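Local structure of dihydroneopterin triphosphate diphosphatase (Escherichia coli O157:H7, 5U7F) at residues A[5-10]-A[40-45]; A[9-14]-A[98-103]; A[34-39]-A[130-135]; A[80-85]-A[94-99]. The protein probably hydrolyses dihydroneopterin triphosphate to dihydroneopterin monophosphate and pyrophosphate for folate biosynthesis, and can also cleave nucleoside triphosphates, preferring dATP. One frame throughout, in Å; residues are numbered along the deposited sequence.

Contact 1. Residues A[5-10]-A[40-45]. With CO (cobalt (II) ion), chain F; SO4 (sulfate ion), chain C.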
loop_
_atom_site.group_PDB
_atom_site.type_symbol
_atom_site.label_atom_id
_atom_site.label_comp_id
_atom_site.label_asym_id
_atom_site.label_seq_id
_atom_site.Cartn_x
_atom_site.Cartn_y
_atom_site.Cartn_z
ATOM N N VAL A 5 2.835 -4.063 20.186
ATOM C CA VAL A 5 1.624 -4.898 20.116
ATOM C C VAL A 5 1.599 -5.696 18.808
ATOM O O VAL A 5 2.327 -5.380 17.863
ATOM C CB VAL A 5 0.346 -4.032 20.217
ATOM C CG1 VAL A 5 0.114 -3.249 18.898
ATOM C CG2 VAL A 5 -0.860 -4.874 20.589
ATOM N N TYR A 6 0.746 -6.710 18.733
ATOM C CA TYR A 6 0.642 -7.513 17.519
ATOM C C TYR A 6 -0.101 -6.828 16.373
ATOM O O TYR A 6 -1.208 -6.306 16.530
ATOM C CB TYR A 6 -0.030 -8.841 17.850
ATOM C CG TYR A 6 0.782 -9.666 18.811
ATOM C CD1 TYR A 6 2.167 -9.686 18.727
ATOM C CD2 TYR A 6 0.174 -10.413 19.806
ATOM C CE1 TYR A 6 2.928 -10.435 19.599
ATOM C CE2 TYR A 6 0.927 -11.173 20.686
ATOM C CZ TYR A 6 2.304 -11.178 20.577
ATOM O OH TYR A 6 3.075 -11.930 21.442
ATOM N N LYS A 7 0.537 -6.846 15.206
ATOM C CA LYS A 7 -0.105 -6.462 13.965
ATOM C C LYS A 7 -1.235 -7.463 13.626
ATOM O O LYS A 7 -1.128 -8.653 13.946
ATOM C CB LYS A 7 0.910 -6.434 12.825
ATOM C CG LYS A 7 1.794 -5.209 12.736
ATOM C CD LYS A 7 2.425 -5.114 11.345
ATOM C CE LYS A 7 2.890 -3.692 11.039
ATOM N NZ LYS A 7 2.662 -3.308 9.619
ATOM N N ARG A 8 -2.300 -7.009 12.982
ATOM C CA ARG A 8 -3.369 -7.938 12.584
ATOM C C ARG A 8 -3.043 -8.531 11.206
ATOM O O ARG A 8 -2.571 -7.811 10.333
ATOM C CB ARG A 8 -4.725 -7.232 12.553
ATOM C CG ARG A 8 -5.174 -6.610 13.888
ATOM C CD ARG A 8 -6.637 -6.973 14.254
ATOM N NE ARG A 8 -7.553 -6.808 13.132
ATOM C CZ ARG A 8 -8.030 -7.792 12.356
ATOM N NH1 ARG A 8 -7.709 -9.075 12.566
ATOM N NH2 ARG A 8 -8.845 -7.484 11.343
ATOM N N PRO A 9 -3.316 -9.825 10.990
ATOM C CA PRO A 9 -2.997 -10.451 9.697
ATOM C C PRO A 9 -4.106 -10.285 8.631
ATOM O O PRO A 9 -4.335 -11.172 7.821
ATOM C CB PRO A 9 -2.822 -11.906 10.067
ATOM C CG PRO A 9 -3.752 -12.098 11.212
ATOM C CD PRO A 9 -3.749 -10.830 11.981
ATOM N N VAL A 10 -4.780 -9.143 8.692
ATOM C CA VAL A 10 -5.753 -8.711 7.700
ATOM C C VAL A 10 -5.348 -7.286 7.352
ATOM O O VAL A 10 -5.254 -6.426 8.227
ATOM C CB VAL A 10 -7.200 -8.771 8.235
ATOM C CG1 VAL A 10 -8.191 -8.160 7.231
ATOM C CG2 VAL A 10 -7.601 -10.193 8.546
ATOM N N THR A 40 0.423 0.256 2.634
ATOM C CA THR A 40 -0.201 -0.956 3.204
ATOM C C THR A 40 -0.533 -0.662 4.654
ATOM O O THR A 40 0.050 0.234 5.252
ATOM C CB THR A 40 0.688 -2.228 3.120
ATOM O OG1 THR A 40 1.833 -2.092 3.968
ATOM C CG2 THR A 40 1.123 -2.509 1.703
ATOM N N GLY A 41 -1.498 -1.386 5.214
ATOM C CA GLY A 41 -1.794 -1.238 6.622
ATOM C C GLY A 41 -2.769 -2.285 7.097
ATOM O O GLY A 41 -3.559 -2.788 6.293
ATOM N N SER A 42 -2.701 -2.602 8.389
ATOM C CA SER A 42 -3.651 -3.532 9.022
ATOM C C SER A 42 -5.053 -2.947 9.134
ATOM O O SER A 42 -5.228 -1.754 9.383
ATOM C CB SER A 42 -3.172 -3.933 10.424
ATOM O OG SER A 42 -2.004 -4.727 10.376
ATOM N N VAL A 43 -6.052 -3.809 8.926
ATOM C CA VAL A 43 -7.447 -3.502 9.216
ATOM C C VAL A 43 -7.708 -3.725 10.686
ATOM O O VAL A 43 -7.623 -4.860 11.169
ATOM C CB VAL A 43 -8.407 -4.383 8.398
ATOM C CG1 VAL A 43 -9.863 -3.991 8.652
ATOM C CG2 VAL A 43 -8.070 -4.281 6.941
ATOM N N GLU A 44 -8.043 -2.661 11.405
ATOM C CA GLU A 44 -8.250 -2.768 12.847
ATOM C C GLU A 44 -9.646 -3.257 13.200
ATOM O O GLU A 44 -10.576 -3.171 12.409
ATOM C CB GLU A 44 -8.007 -1.425 13.526
ATOM C CG GLU A 44 -6.604 -0.863 13.287
ATOM C CD GLU A 44 -5.489 -1.768 13.825
ATOM O OE1 GLU A 44 -5.767 -2.599 14.713
ATOM O OE2 GLU A 44 -4.333 -1.651 13.362
ATOM N N GLU A 45 -9.786 -3.752 14.417
ATOM C CA GLU A 45 -11.061 -4.288 14.870
ATOM C C GLU A 45 -12.136 -3.194 14.786
ATOM O O GLU A 45 -11.911 -2.039 15.150
ATOM C CB GLU A 45 -10.942 -4.848 16.297
ATOM C CG GLU A 45 -11.425 -6.305 16.423
ATOM C CD GLU A 45 -10.880 -7.030 17.651
ATOM O OE1 GLU A 45 -11.604 -7.107 18.673
ATOM O OE2 GLU A 45 -9.743 -7.570 17.592
HETATM CO CO CO F . 1.755 0.746 6.274
HETATM S S SO4 C . 0.777 -0.697 9.107
HETATM O O1 SO4 C . 1.140 -1.968 8.458
HETATM O O2 SO4 C . 1.742 -0.447 10.179
HETATM O O3 SO4 C . 0.791 0.390 8.110
HETATM O O4 SO4 C . -0.553 -0.799 9.699
HETATM O O HOH W 1 2.292 -1.360 6.492
HETATM O O HOH W 2 2.573 1.067 4.268
#
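Val10 and Val43 join the start of strand 10-18 to the start of the Nudix box, the motif that opens at Gly41. Val43 N donates to Val10 O at 2.8 Å in a nearly straight bond (167° at the hydrogen), while Val10 CG1 rests 3.9 Å from Val43 CG2. Arg8 grips the other end of the same residue. Its folded chain brings the edge of the guanidinium to Val43 O, which takes weak bonds from Arg8 NE (2.8 Å) and Arg8 NH2, both far from straight (127° and 123°). Ser42 OG in turn lies 3.1 Å from Arg8 O; whether its proton goes there is not settled. Further along, both segments meet a sulfate: Ser42 N donates to its O4, and Lys7 NZ approaches its O1 at a separation too short to be taken literally. Sulfate O3 binds a cobalt ion, which Thr40 holds through its backbone O; Glu60, Glu117 and two waters supply the other ligands. Lys7 and Thr40 are substrate-binding residues by similarity, so the sulfate plausibly marks where a phosphate could sit. Of the two cobalt-bound waters, one lies 2.7 Å from Thr40 OG1 and the other accepts from Thr40 N at 2.8 Å.

Contact 2. Residues A[9-14]-A[98-103]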
loop_
_atom_site.group_PDB
_atom_site.type_symbol
_atom_site.label_atom_id
_atom_site.label_comp_id
_atom_site.label_asym_id
_atom_site.label_seq_id
_atom_site.Cartn_x
_atom_site.Cartn_y
_atom_site.Cartn_z
ATOM N N PRO A 9 -3.316 -9.825 10.990
ATOM C CA PRO A 9 -2.997 -10.451 9.697
ATOM C C PRO A 9 -4.106 -10.285 8.631
ATOM O O PRO A 9 -4.335 -11.172 7.821
ATOM C CB PRO A 9 -2.822 -11.906 10.067
ATOM C CG PRO A 9 -3.752 -12.098 11.212
ATOM C CD PRO A 9 -3.749 -10.830 11.981
ATOM N N VAL A 10 -4.780 -9.143 8.692
ATOM C CA VAL A 10 -5.753 -8.711 7.700
ATOM C C VAL A 10 -5.348 -7.286 7.352
ATOM O O VAL A 10 -5.254 -6.426 8.227
ATOM C CB VAL A 10 -7.200 -8.771 8.235
ATOM C CG1 VAL A 10 -8.191 -8.160 7.231
ATOM C CG2 VAL A 10 -7.601 -10.193 8.546
ATOM N N SER A 11 -5.046 -7.050 6.090
ATOM C CA SER A 11 -4.468 -5.771 5.686
ATOM C C SER A 11 -5.063 -5.267 4.365
ATOM O O SER A 11 -5.837 -5.966 3.692
ATOM C CB SER A 11 -2.954 -5.914 5.571
ATOM O OG SER A 11 -2.606 -6.660 4.414
ATOM N N ILE A 12 -4.712 -4.036 4.045
ATOM C CA ILE A 12 -5.076 -3.398 2.801
ATOM C C ILE A 12 -3.822 -2.910 2.105
ATOM O O ILE A 12 -2.770 -2.706 2.728
ATOM C CB ILE A 12 -6.095 -2.243 3.007
ATOM C CG1 ILE A 12 -5.605 -1.184 3.988
ATOM C CG2 ILE A 12 -7.429 -2.803 3.497
ATOM C CD1 ILE A 12 -4.695 -0.153 3.398
ATOM N N LEU A 13 -3.925 -2.811 0.787
ATOM C CA LEU A 13 -2.878 -2.267 -0.067
ATOM C C LEU A 13 -3.537 -1.191 -0.912
ATOM O O LEU A 13 -4.590 -1.445 -1.480
ATOM C CB LEU A 13 -2.274 -3.357 -0.956
ATOM C CG LEU A 13 -1.455 -2.913 -2.173
ATOM C CD1 LEU A 13 -0.107 -2.562 -1.688
ATOM C CD2 LEU A 13 -1.381 -4.015 -3.207
ATOM N N VAL A 14 -2.972 0.015 -0.957
ATOM C CA VAL A 14 -3.506 1.066 -1.824
ATOM C C VAL A 14 -2.445 1.469 -2.830
ATOM O O VAL A 14 -1.388 2.033 -2.492
ATOM C CB VAL A 14 -3.979 2.308 -1.037
ATOM C CG1 VAL A 14 -4.533 3.356 -2.014
ATOM C CG2 VAL A 14 -5.013 1.937 -0.003
ATOM N N ASN A 98 -0.829 -13.661 5.765
ATOM C CA ASN A 98 -1.493 -12.362 5.770
ATOM C C ASN A 98 -2.442 -12.291 4.600
ATOM O O ASN A 98 -2.109 -12.731 3.511
ATOM C CB ASN A 98 -0.510 -11.197 5.694
ATOM C CG ASN A 98 -1.239 -9.843 5.743
ATOM O OD1 ASN A 98 -1.474 -9.277 6.806
ATOM N ND2 ASN A 98 -1.664 -9.369 4.587
ATOM N N THR A 99 -3.640 -11.797 4.857
ATOM C CA THR A 99 -4.643 -11.636 3.818
ATOM C C THR A 99 -4.775 -10.134 3.492
ATOM O O THR A 99 -5.020 -9.314 4.374
ATOM C CB THR A 99 -6.001 -12.198 4.251
ATOM O OG1 THR A 99 -5.861 -13.596 4.578
ATOM C CG2 THR A 99 -6.981 -12.057 3.129
ATOM N N GLU A 100 -4.661 -9.801 2.218
ATOM C CA GLU A 100 -4.524 -8.423 1.769
ATOM C C GLU A 100 -5.573 -8.076 0.722
ATOM O O GLU A 100 -5.655 -8.771 -0.290
ATOM C CB GLU A 100 -3.148 -8.223 1.155
ATOM C CG GLU A 100 -2.849 -6.847 0.586
ATOM C CD GLU A 100 -1.456 -6.811 -0.072
ATOM O OE1 GLU A 100 -1.289 -7.333 -1.207
ATOM O OE2 GLU A 100 -0.516 -6.277 0.561
ATOM N N SER A 101 -6.316 -7.000 0.952
ATOM C CA SER A 101 -7.292 -6.495 -0.038
ATOM C C SER A 101 -6.782 -5.259 -0.766
ATOM O O SER A 101 -6.199 -4.360 -0.143
ATOM C CB SER A 101 -8.636 -6.206 0.655
ATOM O OG SER A 101 -9.146 -7.419 1.164
ATOM N N TRP A 102 -7.034 -5.194 -2.078
ATOM C CA TRP A 102 -6.382 -4.191 -2.928
ATOM C C TRP A 102 -7.318 -3.033 -3.230
ATOM O O TRP A 102 -8.499 -3.236 -3.514
ATOM C CB TRP A 102 -5.909 -4.794 -4.271
ATOM C CG TRP A 102 -4.831 -5.801 -4.189
ATOM C CD1 TRP A 102 -4.118 -6.165 -3.069
ATOM C CD2 TRP A 102 -4.345 -6.617 -5.251
ATOM N NE1 TRP A 102 -3.219 -7.136 -3.385
ATOM C CE2 TRP A 102 -3.332 -7.432 -4.717
ATOM C CE3 TRP A 102 -4.672 -6.746 -6.604
ATOM C CZ2 TRP A 102 -2.628 -8.344 -5.485
ATOM C CZ3 TRP A 102 -3.966 -7.649 -7.368
ATOM C CH2 TRP A 102 -2.964 -8.454 -6.800
ATOM N N PHE A 103 -6.751 -1.835 -3.214
ATOM C CA PHE A 103 -7.431 -0.599 -3.628
ATOM C C PHE A 103 -6.507 0.197 -4.576
ATOM O O PHE A 103 -5.277 0.023 -4.599
ATOM C CB PHE A 103 -7.800 0.257 -2.416
ATOM C CG PHE A 103 -8.763 -0.394 -1.473
ATOM C CD1 PHE A 103 -8.325 -1.335 -0.545
ATOM C CD2 PHE A 103 -10.107 -0.080 -1.516
ATOM C CE1 PHE A 103 -9.229 -1.939 0.316
ATOM C CE2 PHE A 103 -11.019 -0.690 -0.654
ATOM C CZ PHE A 103 -10.589 -1.603 0.253
HETATM O O HOH W 3 -5.879 -13.240 7.705
HETATM O O HOH W 4 -1.154 -5.269 3.055
HETATM O O HOH W 5 -7.806 -7.780 3.496
#
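Leu13 and Trp102 run alongside each other in the same direction, from adjacent parallel strands in the central mixed sheet of the Nudix fold. Leu13 CD2 sits over one face of the indole, 3.8 Å from the centroid of the five-membered ring and 26° off its normal, a CH-pi contact. The indole is steadied from its own strand, since Trp102 NE1 donates to Glu100 OE1 at 2.9 Å with the acceptor close to the ring plane. Glu100 OE1 also bonds to Ser137, at the start of helix 136-147, which covers this face of the sheet. On the face of Ile12 and Val14 the side chains instead meet at a slant: Ile12 CG2 touches Phe103 CE1 at 3.8 Å and Val14 CG2 approaches Phe103 CB, beside helix 49-61. Five backbone hydrogen bonds, from Thr99 N to Pro9 O through to Phe103 N to Leu13 O, fix the parallel register, and the strand axes pass 4.5 Å apart. Asn98 CG is anti to its backbone N (chi1 -178°), and its amide reaches across to strand 10-18. Asn98 ND2 donates to Ser11 OG at 2.9 Å, with the hydroxyl oxygen only 11° out of the amide plane.

Contact 3. Residues A[34-39]-A[130-135]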
loop_
_atom_site.group_PDB
_atom_site.type_symbol
_atom_site.label_atom_id
_atom_site.label_comp_id
_atom_site.label_asym_id
_atom_site.label_seq_id
_atom_site.Cartn_x
_atom_site.Cartn_y
_atom_site.Cartn_z
ATOM N N ASP A 34 15.249 -1.795 2.551
ATOM C CA ASP A 34 15.384 -2.294 1.187
ATOM C C ASP A 34 14.007 -2.526 0.535
ATOM O O ASP A 34 13.921 -2.823 -0.647
ATOM C CB ASP A 34 16.182 -3.592 1.185
ATOM C CG ASP A 34 17.619 -3.388 1.641
ATOM O OD1 ASP A 34 18.235 -2.383 1.203
ATOM O OD2 ASP A 34 18.114 -4.215 2.443
ATOM N N PHE A 35 12.964 -2.353 1.336
ATOM C CA PHE A 35 11.566 -2.694 0.972
ATOM C C PHE A 35 10.824 -1.423 0.589
ATOM O O PHE A 35 10.403 -0.683 1.466
ATOM C CB PHE A 35 10.897 -3.393 2.156
ATOM C CG PHE A 35 9.607 -4.083 1.837
ATOM C CD1 PHE A 35 8.890 -3.823 0.676
ATOM C CD2 PHE A 35 9.106 -5.011 2.733
ATOM C CE1 PHE A 35 7.684 -4.507 0.437
ATOM C CE2 PHE A 35 7.942 -5.658 2.496
ATOM C CZ PHE A 35 7.225 -5.403 1.349
ATOM N N TRP A 36 10.705 -1.169 -0.708
ATOM C CA TRP A 36 9.806 -0.136 -1.222
ATOM C C TRP A 36 8.416 -0.700 -1.561
ATOM O O TRP A 36 8.291 -1.807 -2.084
ATOM C CB TRP A 36 10.375 0.512 -2.450
ATOM C CG TRP A 36 11.676 1.189 -2.186
ATOM C CD1 TRP A 36 12.866 0.591 -1.885
ATOM C CD2 TRP A 36 11.922 2.603 -2.202
ATOM N NE1 TRP A 36 13.853 1.557 -1.719
ATOM C CE2 TRP A 36 13.295 2.794 -1.913
ATOM C CE3 TRP A 36 11.118 3.723 -2.426
ATOM C CZ2 TRP A 36 13.878 4.063 -1.835
ATOM C CZ3 TRP A 36 11.710 4.991 -2.368
ATOM C CH2 TRP A 36 13.074 5.141 -2.067
ATOM N N GLN A 37 7.396 0.092 -1.291
ATOM C CA GLN A 37 6.003 -0.378 -1.402
ATOM C C GLN A 37 5.037 0.748 -1.634
ATOM O O GLN A 37 5.354 1.919 -1.368
ATOM C CB GLN A 37 5.605 -1.100 -0.127
ATOM C CG GLN A 37 5.812 -0.270 1.105
ATOM C CD GLN A 37 5.069 -0.748 2.330
ATOM O OE1 GLN A 37 5.061 -0.068 3.373
ATOM N NE2 GLN A 37 4.482 -1.940 2.246
ATOM N N SER A 38 3.844 0.409 -2.113
ATOM C CA SER A 38 2.700 1.298 -2.034
ATOM C C SER A 38 2.202 1.336 -0.564
ATOM O O SER A 38 2.839 0.759 0.343
ATOM C CB SER A 38 1.587 0.825 -3.005
ATOM O OG SER A 38 2.135 0.435 -4.262
ATOM N N VAL A 39 1.126 2.067 -0.299
ATOM C CA VAL A 39 0.589 2.145 1.059
ATOM C C VAL A 39 -0.013 0.793 1.493
ATOM O O VAL A 39 -0.821 0.233 0.777
ATOM C CB VAL A 39 -0.454 3.258 1.153
ATOM C CG1 VAL A 39 -1.252 3.186 2.430
ATOM C CG2 VAL A 39 0.238 4.617 1.055
ATOM N N ALA A 130 6.984 -1.901 -10.108
ATOM C CA ALA A 130 6.617 -3.296 -9.997
ATOM C C ALA A 130 7.843 -4.156 -9.760
ATOM O O ALA A 130 7.796 -5.054 -8.934
ATOM C CB ALA A 130 5.906 -3.756 -11.237
ATOM N N ALA A 131 8.920 -3.886 -10.494
ATOM C CA ALA A 131 10.145 -4.673 -10.363
ATOM C C ALA A 131 10.869 -4.389 -9.067
ATOM O O ALA A 131 11.582 -5.264 -8.561
ATOM C CB ALA A 131 11.084 -4.421 -11.538
ATOM N N LEU A 132 10.701 -3.175 -8.547
ATOM C CA LEU A 132 11.466 -2.693 -7.405
ATOM C C LEU A 132 11.006 -3.336 -6.106
ATOM O O LEU A 132 11.849 -3.730 -5.286
ATOM C CB LEU A 132 11.362 -1.167 -7.277
ATOM C CG LEU A 132 11.965 -0.507 -6.026
ATOM C CD1 LEU A 132 13.473 -0.730 -5.991
ATOM C CD2 LEU A 132 11.669 0.983 -5.916
ATOM N N THR A 133 9.684 -3.422 -5.920
ATOM C CA THR A 133 9.103 -3.882 -4.662
ATOM C C THR A 133 9.443 -5.356 -4.359
ATOM O O THR A 133 9.582 -6.199 -5.263
ATOM C CB THR A 133 7.574 -3.678 -4.633
ATOM O OG1 THR A 133 7.066 -3.924 -3.316
ATOM C CG2 THR A 133 6.836 -4.592 -5.657
ATOM N N LYS A 134 9.625 -5.646 -3.071
ATOM C CA LYS A 134 9.893 -7.004 -2.622
ATOM C C LYS A 134 8.629 -7.828 -2.488
ATOM O O LYS A 134 8.705 -9.036 -2.359
ATOM C CB LYS A 134 10.628 -7.009 -1.270
ATOM C CG LYS A 134 12.050 -6.483 -1.360
ATOM C CD LYS A 134 12.922 -7.068 -0.269
ATOM C CE LYS A 134 13.722 -5.997 0.463
ATOM N NZ LYS A 134 14.263 -6.543 1.739
ATOM N N SER A 135 7.468 -7.181 -2.525
ATOM C CA SER A 135 6.189 -7.858 -2.327
ATOM C C SER A 135 5.552 -8.314 -3.646
ATOM O O SER A 135 5.273 -7.483 -4.546
ATOM C CB SER A 135 5.244 -6.922 -1.572
ATOM O OG SER A 135 3.885 -7.313 -1.659
HETATM O O HOH W 6 11.613 -2.941 -2.285
#
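Thr133 OG1 stands anti to its backbone N (chi1 -170°) and donates to Trp36 O at 2.7 Å, entering in the carbonyl plane. Phe35 CG is likewise anti to its own N (chi1 -166°), and the two side chains run side by side, with Thr133 OG1 near the ring plane at the edge of Phe35. Lys134 CB lies over one face of that ring, 4.3 Å from its centroid and displaced toward the rim, while Ser135 CB approaches Phe35 CZ at 3.8 Å. The contact joins strand 36-42 of the Nudix sheet to the turn between helices 126-132 and 136-147. Ser135, predicted to bind substrate, is the N-cap of the second helix, its OG bonded to Ser137 OG and Asn138 N. At the other end of the turn Leu132 CD2 lies over one face of the Trp36 indole, a CH-pi contact 3.6 Å above the plane and offset toward the rim. A water bridges the backbones, donating to Asp34 O and Leu132 O. Lys134 passes its CE 3.4 Å from Asp34 O; its NZ forms a salt bridge with Asp32 and stays 4.6 Å from Asp34 OD2, beyond salt-bridge range.

Contact 4. Residues A[80-85]-A[94-99]. With SO4 (sulfate ion), chain B.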
loop_
_atom_site.group_PDB
_atom_site.type_symbol
_atom_site.label_atom_id
_atom_site.label_comp_id
_atom_site.label_asym_id
_atom_site.label_seq_id
_atom_site.Cartn_x
_atom_site.Cartn_y
_atom_site.Cartn_z
ATOM N N GLU A 80 -3.607 -13.879 -0.361
ATOM C CA GLU A 80 -3.031 -14.326 0.904
ATOM C C GLU A 80 -1.579 -14.711 0.658
ATOM O O GLU A 80 -1.256 -15.357 -0.328
ATOM C CB GLU A 80 -3.816 -15.496 1.472
ATOM C CG GLU A 80 -3.299 -15.955 2.823
ATOM C CD GLU A 80 -3.925 -17.265 3.292
ATOM O OE1 GLU A 80 -5.159 -17.300 3.506
ATOM O OE2 GLU A 80 -3.180 -18.266 3.444
ATOM N N PHE A 81 -0.682 -14.263 1.526
ATOM C CA PHE A 81 0.719 -14.540 1.318
ATOM C C PHE A 81 1.403 -14.812 2.642
ATOM O O PHE A 81 0.872 -14.498 3.720
ATOM C CB PHE A 81 1.414 -13.393 0.567
ATOM C CG PHE A 81 1.271 -12.041 1.206
ATOM C CD1 PHE A 81 2.092 -11.637 2.243
ATOM C CD2 PHE A 81 0.350 -11.139 0.697
ATOM C CE1 PHE A 81 1.950 -10.363 2.788
ATOM C CE2 PHE A 81 0.225 -9.897 1.236
ATOM C CZ PHE A 81 1.019 -9.509 2.265
ATOM N N GLU A 82 2.579 -15.414 2.526
ATOM C CA GLU A 82 3.413 -15.722 3.669
ATOM C C GLU A 82 4.092 -14.442 4.134
ATOM O O GLU A 82 4.677 -13.691 3.336
ATOM C CB GLU A 82 4.439 -16.785 3.308
ATOM C CG GLU A 82 5.381 -17.195 4.464
ATOM C CD GLU A 82 4.753 -18.179 5.460
ATOM O OE1 GLU A 82 3.713 -18.800 5.128
ATOM O OE2 GLU A 82 5.318 -18.322 6.595
ATOM N N ILE A 83 3.980 -14.187 5.426
ATOM C CA ILE A 83 4.655 -13.075 6.069
ATOM C C ILE A 83 6.170 -13.302 5.987
ATOM O O ILE A 83 6.658 -14.383 6.301
ATOM C CB ILE A 83 4.184 -12.923 7.536
ATOM C CG1 ILE A 83 2.683 -12.658 7.538
ATOM C CG2 ILE A 83 4.923 -11.770 8.261
ATOM C CD1 ILE A 83 1.999 -12.597 8.874
ATOM N N PHE A 84 6.895 -12.284 5.516
ATOM C CA PHE A 84 8.349 -12.356 5.503
ATOM C C PHE A 84 8.882 -12.770 6.878
ATOM O O PHE A 84 8.504 -12.209 7.904
ATOM C CB PHE A 84 8.976 -11.020 5.108
ATOM C CG PHE A 84 8.879 -10.698 3.646
ATOM C CD1 PHE A 84 9.135 -11.656 2.688
ATOM C CD2 PHE A 84 8.594 -9.408 3.238
ATOM C CE1 PHE A 84 9.079 -11.347 1.339
ATOM C CE2 PHE A 84 8.538 -9.091 1.894
ATOM C CZ PHE A 84 8.776 -10.066 0.942
ATOM N N SER A 85 9.776 -13.738 6.855
ATOM C CA SER A 85 10.322 -14.339 8.061
ATOM C C SER A 85 10.845 -13.322 9.035
ATOM O O SER A 85 10.606 -13.430 10.225
ATOM C CB SER A 85 11.431 -15.299 7.699
ATOM O OG SER A 85 10.893 -16.506 7.175
ATOM N N GLY A 94 2.304 -18.084 16.012
ATOM C CA GLY A 94 1.688 -19.040 15.113
ATOM C C GLY A 94 1.110 -18.407 13.860
ATOM O O GLY A 94 0.641 -19.118 12.953
ATOM N N VAL A 95 1.097 -17.082 13.821
ATOM C CA VAL A 95 0.583 -16.357 12.652
ATOM C C VAL A 95 1.687 -16.231 11.598
ATOM O O VAL A 95 2.711 -15.631 11.854
ATOM C CB VAL A 95 0.080 -14.950 13.023
ATOM C CG1 VAL A 95 -0.249 -14.159 11.767
ATOM C CG2 VAL A 95 -1.169 -15.035 13.886
ATOM N N THR A 96 1.456 -16.815 10.434
ATOM C CA THR A 96 2.407 -16.794 9.321
ATOM C C THR A 96 1.824 -16.336 7.960
ATOM O O THR A 96 2.565 -16.140 6.983
ATOM C CB THR A 96 2.983 -18.211 9.147
ATOM O OG1 THR A 96 1.923 -19.116 8.821
ATOM C CG2 THR A 96 3.672 -18.692 10.418
ATOM N N ARG A 97 0.500 -16.203 7.892
ATOM C CA ARG A 97 -0.215 -15.848 6.649
ATOM C C ARG A 97 -0.887 -14.496 6.805
ATOM O O ARG A 97 -1.481 -14.240 7.845
ATOM C CB ARG A 97 -1.299 -16.895 6.297
ATOM C CG ARG A 97 -0.830 -18.362 6.308
ATOM C CD ARG A 97 0.157 -18.655 5.198
ATOM N NE ARG A 97 -0.447 -18.421 3.872
ATOM C CZ ARG A 97 0.241 -18.363 2.740
ATOM N NH1 ARG A 97 1.549 -18.532 2.747
ATOM N NH2 ARG A 97 -0.390 -18.146 1.599
ATOM N N ASN A 98 -0.829 -13.661 5.765
ATOM C CA ASN A 98 -1.493 -12.362 5.770
ATOM C C ASN A 98 -2.442 -12.291 4.600
ATOM O O ASN A 98 -2.109 -12.731 3.511
ATOM C CB ASN A 98 -0.510 -11.197 5.694
ATOM C CG ASN A 98 -1.239 -9.843 5.743
ATOM O OD1 ASN A 98 -1.474 -9.277 6.806
ATOM N ND2 ASN A 98 -1.664 -9.369 4.587
ATOM N N THR A 99 -3.640 -11.797 4.857
ATOM C CA THR A 99 -4.643 -11.636 3.818
ATOM C C THR A 99 -4.775 -10.134 3.492
ATOM O O THR A 99 -5.020 -9.314 4.374
ATOM C CB THR A 99 -6.001 -12.198 4.251
ATOM O OG1 THR A 99 -5.861 -13.596 4.578
ATOM C CG2 THR A 99 -6.981 -12.057 3.129
HETATM S S SO4 B . 3.411 -17.276 -0.817
HETATM O O1 SO4 B . 4.555 -18.190 -0.801
HETATM O O2 SO4 B . 2.378 -17.796 0.069
HETATM O O3 SO4 B . 3.866 -15.971 -0.332
HETATM O O4 SO4 B . 2.895 -17.164 -2.176
HETATM O O HOH W 7 -7.618 -15.616 3.463
HETATM O O HOH W 8 2.756 -20.670 6.656
#
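Phe81 and Asn98 form a hydrogen-bonded antiparallel pair, Phe81 N to Asn98 O at 2.9 Å and Asn98 N to Phe81 O at 2.8 Å. On their face the packing is close: Asn98 CB sits over one face of the phenyl ring, and the ring and amide planes are 35° apart, the amide itself being bound to Ser11 OG. Ile83 continues it, its CD1 meeting Val95 CG1 at 4.0 Å while Ile83 N donates to Thr96 O.

The exposed face is polar instead. Arg97 runs roughly perpendicular to both glutamates; Arg97 NE donates to Glu80 OE2 at 2.8 Å and Arg97 NH1 to Glu82 OE1 at 3.2 Å, in a salt-bridge network. Waters link Glu80 with Thr99 and Glu82 with Thr96, and a sulfate accepts hydrogen bonds from Arg97 NH1 and Glu82 N.

Residues 81-84 are predicted to bind substrate. Strands 72-82 and 97-107 form a long-looped hairpin at the edge of the Nudix sheet, 72-82 outermost, with Phe81 touching Trp136 and Ser137 of helix 136-147.

From the N terminus, residues 5-10 lead into strand 10-18, and contact 1 closes the first loop by bringing them to the end of strand 36-42. Contact 2 begins on the same stretch, sharing Pro9 and Val10, but closes a far longer loop onto strand 97-107. Contact 3 starts next to contact 1 on strand 36-42 and crosses both it and contact 2, tying that strand to the turn between the last two helices. Contact 4, a short closure between strands 72-82 and 97-107, nests inside contact 3 and shares Asn98 and Thr99 with contact 2. The sheet order 72-82, 97-107, 10-18, 36-42 thus connects all four, and Phe84 touches Phe35 and Lys134 between contacts 4 and 3.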